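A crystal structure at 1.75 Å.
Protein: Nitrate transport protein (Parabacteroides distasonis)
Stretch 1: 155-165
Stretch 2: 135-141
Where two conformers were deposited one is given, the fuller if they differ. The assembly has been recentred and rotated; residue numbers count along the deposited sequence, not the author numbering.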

ATOM      1  N   SER A 155     -15.535   4.868 -14.540  1.00 11.36           N
ATOM      2  CA  SER A 155     -16.853   4.244 -14.377  1.00 11.65           C
ATOM      3  C   SER A 155     -17.722   4.425 -15.613  1.00 11.24           C
ATOM      4  O   SER A 155     -18.418   3.491 -16.060  1.00 10.94           O
ATOM      5  CB  SER A 155     -17.573   4.838 -13.155  1.00 16.31           C
ATOM      6  OG  SER A 155     -16.915   4.455 -11.960  1.00 15.55           O
ATOM      7  N   ILE A 156     -17.676   5.629 -16.158  1.00 11.08           N
ATOM      8  CA  ILE A 156     -18.483   5.950 -17.373  1.00 11.48           C
ATOM      9  C   ILE A 156     -18.028   5.082 -18.564  1.00  8.95           C
ATOM     10  O   ILE A 156     -18.853   4.521 -19.304  1.00  9.17           O
ATOM     11  CB  ILE A 156     -18.352   7.448 -17.701  1.00 12.61           C
ATOM     12  CG1 ILE A 156     -19.022   8.273 -16.599  1.00 14.29           C
ATOM     13  CG2 ILE A 156     -18.914   7.776 -19.123  1.00 13.85           C
ATOM     14  CD1 ILE A 156     -18.662   9.751 -16.668  1.00 14.66           C
ATOM     15  N   ALA A 157     -16.712   4.954 -18.747  1.00 12.33           N
ATOM     16  CA  ALA A 157     -16.151   4.150 -19.820  1.00 10.36           C
ATOM     17  C   ALA A 157     -16.521   2.684 -19.650  1.00 11.69           C
ATOM     18  O   ALA A 157     -16.918   2.027 -20.598  1.00  8.09           O
ATOM     19  CB  ALA A 157     -14.603   4.300 -19.842  1.00 10.52           C
ATOM     20  N   LEU A 158     -16.390   2.194 -18.424  1.00  8.48           N
ATOM     21  CA  LEU A 158     -16.748   0.797 -18.100  1.00 10.59           C
ATOM     22  C   LEU A 158     -18.242   0.506 -18.322  1.00  9.59           C
ATOM     23  O   LEU A 158     -18.594  -0.583 -18.782  1.00  8.36           O
ATOM     24  CB  LEU A 158     -16.333   0.445 -16.659  1.00  9.42           C
ATOM     25  CG  LEU A 158     -14.816   0.315 -16.440  1.00 10.74           C
ATOM     26  CD1 LEU A 158     -14.528   0.228 -14.941  1.00 13.01           C
ATOM     27  CD2 LEU A 158     -14.238  -0.882 -17.184  1.00 10.51           C
ATOM     28  N   ARG A 159     -19.101   1.467 -18.000  1.00  9.69           N
ATOM     29  CA  ARG A 159     -20.545   1.337 -18.173  0.50 12.06           C
ATOM     30  C   ARG A 159     -20.889   1.340 -19.670  1.00 12.00           C
ATOM     31  O   ARG A 159     -21.636   0.507 -20.171  1.00 11.44           O
ATOM     32  CB  ARG A 159     -21.213   2.531 -17.485  0.50 12.75           C
ATOM     33  CG  ARG A 159     -22.705   2.444 -17.271  0.50 13.93           C
ATOM     34  CD  ARG A 159     -23.126   3.345 -16.096  0.50 24.05           C
ATOM     35  NE  ARG A 159     -23.194   4.750 -16.491  0.50 28.40           N
ATOM     36  CZ  ARG A 159     -22.369   5.711 -16.080  0.50 23.03           C
ATOM     37  NH1 ARG A 159     -21.371   5.456 -15.206  0.50 13.27           N
ATOM     38  NH2 ARG A 159     -22.585   6.941 -16.535  0.50 19.48           N
ATOM     39  N   LYS A 160     -20.332   2.316 -20.375  1.00 10.23           N
ATOM     40  CA  LYS A 160     -20.765   2.538 -21.760  1.00  9.18           C
ATOM     41  C   LYS A 160     -20.100   1.629 -22.784  1.00  9.79           C
ATOM     42  O   LYS A 160     -20.568   1.533 -23.895  1.00  7.72           O
ATOM     43  CB  LYS A 160     -20.585   4.026 -22.132  1.00 10.32           C
ATOM     44  CG  LYS A 160     -21.555   4.961 -21.373  1.00 13.32           C
ATOM     45  CD  LYS A 160     -21.376   6.441 -21.778  1.00 19.19           C
ATOM     46  CE  LYS A 160     -21.757   6.720 -23.232  1.00 30.23           C
ATOM     47  NZ  LYS A 160     -21.487   8.144 -23.697  1.00 37.15           N
ATOM     48  N   ASP A 161     -19.041   0.939 -22.390  1.00 10.83           N
ATOM     49  CA  ASP A 161     -18.461  -0.079 -23.219  1.00 11.28           C
ATOM     50  C   ASP A 161     -18.264  -1.284 -22.346  1.00 11.56           C
ATOM     51  O   ASP A 161     -17.262  -1.399 -21.608  1.00 11.22           O
ATOM     52  CB  ASP A 161     -17.115   0.359 -23.805  1.00 10.30           C
ATOM     53  CG  ASP A 161     -16.581  -0.643 -24.820  1.00 16.33           C
ATOM     54  OD1 ASP A 161     -16.972  -1.839 -24.769  1.00 15.59           O
ATOM     55  OD2 ASP A 161     -15.782  -0.233 -25.683  1.00 23.62           O
ATOM     56  N   SER A 162     -19.209  -2.208 -22.441  1.00 12.12           N
ATOM     57  CA  SER A 162     -19.193  -3.341 -21.548  1.00 15.67           C
ATOM     58  C   SER A 162     -18.138  -4.386 -21.838  1.00 16.11           C
ATOM     59  O   SER A 162     -18.024  -5.321 -21.048  1.00 20.88           O
ATOM     60  CB  SER A 162     -20.585  -3.984 -21.475  1.00 16.40           C
ATOM     61  OG  SER A 162     -20.824  -4.703 -22.649  1.00 13.75           O
ATOM     62  N   SER A 163     -17.421  -4.231 -22.963  0.60 15.26           N
ATOM     63  CA  SER A 163     -16.211  -4.984 -23.300  0.60 14.73           C
ATOM     64  C   SER A 163     -14.963  -4.543 -22.486  0.60 14.04           C
ATOM     65  O   SER A 163     -14.080  -5.344 -22.235  0.60 10.68           O
ATOM     66  CB  SER A 163     -15.928  -4.927 -24.815  0.60 18.95           C
ATOM     67  OG  SER A 163     -15.137  -3.822 -25.266  0.60 18.95           O
ATOM     68  N   LEU A 164     -14.960  -3.298 -22.021  1.00 11.18           N
ATOM     69  CA  LEU A 164     -13.788  -2.678 -21.421  1.00 10.48           C
ATOM     70  C   LEU A 164     -13.594  -3.303 -20.045  1.00 11.70           C
ATOM     71  O   LEU A 164     -14.565  -3.550 -19.349  1.00 11.22           O
ATOM     72  CB  LEU A 164     -14.008  -1.156 -21.275  1.00 10.11           C
ATOM     73  CG  LEU A 164     -12.790  -0.328 -20.982  1.00  9.64           C
ATOM     74  CD1 LEU A 164     -11.778  -0.322 -22.192  1.00  9.70           C
ATOM     75  CD2 LEU A 164     -13.261   1.105 -20.556  1.00 12.23           C
ATOM     76  N   ARG A 165     -12.341  -3.534 -19.670  1.00 10.52           N
ATOM     77  CA  ARG A 165     -11.985  -4.057 -18.367  1.00 10.93           C
ATOM     78  C   ARG A 165     -10.820  -3.283 -17.759  1.00 10.84           C
ATOM     79  O   ARG A 165      -9.921  -2.879 -18.469  1.00 12.07           O
ATOM     80  CB  ARG A 165     -11.594  -5.540 -18.473  1.00 12.42           C
ATOM     81  CG  ARG A 165     -12.725  -6.458 -18.932  1.00 17.42           C
ATOM     82  CD  ARG A 165     -13.733  -6.744 -17.801  1.00 25.58           C
ATOM     83  NE  ARG A 165     -14.796  -7.674 -18.225  1.00 23.88           N
ATOM     84  CZ  ARG A 165     -15.920  -7.310 -18.842  1.00 31.65           C
ATOM     85  NH1 ARG A 165     -16.140  -6.024 -19.123  1.00 19.95           N
ATOM     86  NH2 ARG A 165     -16.826  -8.230 -19.200  1.00 27.28           N
TER
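Stretch 2 135-141: ITQGILA

How does the second stretch lie on the first? The second stretch runs as a helix that begins earlier in the chain, and its axis runs beside that of helix 155-160 in nearly the same direction, at an angle of 10° and a closest approach of 9.7 Å. The register places Thr136 beside Ala157, with their CA atoms 5.7 Å apart, and Leu140 beside Asp161, 6.5 Å between CA atoms; the step from Thr136 to Leu140 is about one turn of helix, four residues, matched by the four from Ala157 to Asp161.

What meets at the start of the contact? Ile156 CG2 lies 4.0 Å from Thr136 CG2, and Ala157 CB lies 4.1 Å from the same methyl. Ala157 CB also packs against Ile139 CD1 at 4.2 Å. The Ala157 side chain ends at CB, and Ala157 and Thr136 are the closer of the two register pairs.

How does the contact continue where the first helix ends? Lys160 lays its aliphatic chain against Leu140, with CE 3.3 Å from Leu140 CD1, a tight approach between carbons. Asp161, the first residue to leave helical phi/psi, still points its CA-to-CB bond toward the other helix, and its CB sits 3.8 Å from Leu140 CD2. No direct hydrogen bond joins the stretches, but water 1 bridges them, its O 2.8 Å from Asp161 OD2 and 3.0 Å from Ile139 O.

What brings the chain back to Ile139 after the helix? A type I turn from Asp161 to Leu164 is closed by Leu164 N donating to Asp161 O at 3.0 Å. Within it Asp161 OD1 accepts from Ser163 OG at 2.7 Å and from Ser163 N at 3.0 Å. The CA-to-CB bond of Leu164 points toward the second helix, and its CD2 lies 4.3 Å from Ile139 CD1, the same methyl that Ala157 touches.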

ATOM      1  N   ILE A 135     -10.283  11.068 -23.636  1.00 15.08           N
ATOM      2  CA  ILE A 135      -9.920   9.646 -23.685  1.00 15.36           C
ATOM      3  C   ILE A 135     -11.168   8.771 -23.602  1.00 13.09           C
ATOM      4  O   ILE A 135     -11.284   7.806 -24.353  1.00 11.56           O
ATOM      5  CB  ILE A 135      -8.920   9.245 -22.597  1.00 19.81           C
ATOM      6  CG1 ILE A 135      -7.535   9.827 -22.948  1.00 20.20           C
ATOM      7  CG2 ILE A 135      -8.816   7.674 -22.487  1.00 16.47           C
ATOM      8  CD1 ILE A 135      -6.454   9.486 -22.007  1.00 29.97           C
ATOM      9  N   THR A 136     -12.088   9.112 -22.702  1.00 12.72           N
ATOM     10  CA  THR A 136     -13.322   8.315 -22.530  1.00 12.66           C
ATOM     11  C   THR A 136     -14.097   8.310 -23.842  1.00 13.56           C
ATOM     12  O   THR A 136     -14.547   7.275 -24.332  1.00 10.28           O
ATOM     13  CB  THR A 136     -14.188   8.878 -21.381  1.00 14.67           C
ATOM     14  OG1 THR A 136     -13.434   8.840 -20.147  1.00 16.11           O
ATOM     15  CG2 THR A 136     -15.480   8.064 -21.224  1.00 14.62           C
ATOM     16  N   GLN A 137     -14.262   9.490 -24.419  1.00 13.62           N
ATOM     17  CA  GLN A 137     -14.960   9.595 -25.676  1.00 11.01           C
ATOM     18  C   GLN A 137     -14.239   8.792 -26.774  1.00  8.03           C
ATOM     19  O   GLN A 137     -14.885   8.156 -27.603  1.00 10.79           O
ATOM     20  CB  GLN A 137     -15.065  11.090 -26.017  1.00 13.25           C
ATOM     21  CG  GLN A 137     -15.677  11.345 -27.286  1.00 18.36           C
ATOM     22  CD  GLN A 137     -17.005  10.719 -27.326  1.00 19.16           C
ATOM     23  OE1 GLN A 137     -17.729  10.737 -26.317  1.00 31.97           O
ATOM     24  NE2 GLN A 137     -17.327  10.083 -28.450  1.00 19.47           N
ATOM     25  N   GLY A 138     -12.904   8.870 -26.828  1.00  8.89           N
ATOM     26  CA  GLY A 138     -12.107   8.107 -27.773  1.00  9.49           C
ATOM     27  C   GLY A 138     -12.335   6.608 -27.618  1.00  7.85           C
ATOM     28  O   GLY A 138     -12.404   5.888 -28.594  1.00  8.12           O
ATOM     29  N   ILE A 139     -12.493   6.148 -26.391  1.00  9.67           N
ATOM     30  CA  ILE A 139     -12.777   4.718 -26.176  1.00 10.68           C
ATOM     31  C   ILE A 139     -14.151   4.379 -26.798  1.00  9.14           C
ATOM     32  O   ILE A 139     -14.278   3.459 -27.604  1.00  9.59           O
ATOM     33  CB  ILE A 139     -12.793   4.351 -24.658  1.00  9.47           C
ATOM     34  CG1 ILE A 139     -11.407   4.474 -24.060  1.00  9.96           C
ATOM     35  CG2 ILE A 139     -13.379   2.901 -24.472  1.00 10.49           C
ATOM     36  CD1 ILE A 139     -11.316   4.327 -22.533  1.00 13.06           C
ATOM     37  N   LEU A 140     -15.142   5.198 -26.458  1.00 10.14           N
ATOM     38  CA  LEU A 140     -16.503   4.964 -26.892  1.00 10.69           C
ATOM     39  C   LEU A 140     -16.707   5.104 -28.408  1.00  9.37           C
ATOM     40  O   LEU A 140     -17.531   4.424 -28.990  1.00 11.15           O
ATOM     41  CB  LEU A 140     -17.481   5.855 -26.104  1.00  7.93           C
ATOM     42  CG  LEU A 140     -17.418   5.625 -24.603  1.00 13.35           C
ATOM     43  CD1 LEU A 140     -18.499   6.444 -23.898  1.00 16.36           C
ATOM     44  CD2 LEU A 140     -17.566   4.115 -24.312  1.00 13.14           C
ATOM     45  N   ALA A 141     -15.892   5.938 -29.043  1.00  7.35           N
ATOM     46  CA  ALA A 141     -15.965   6.130 -30.476  1.00  6.40           C
ATOM     47  C   ALA A 141     -15.206   5.052 -31.243  1.00  6.78           C
ATOM     48  O   ALA A 141     -15.326   4.974 -32.417  1.00  6.47           O
ATOM     49  CB  ALA A 141     -15.421   7.491 -30.837  1.00  7.95           C
TER
HETATM   50  O   HOH W   1     -16.649   1.543 -27.665  1.00 37.19           O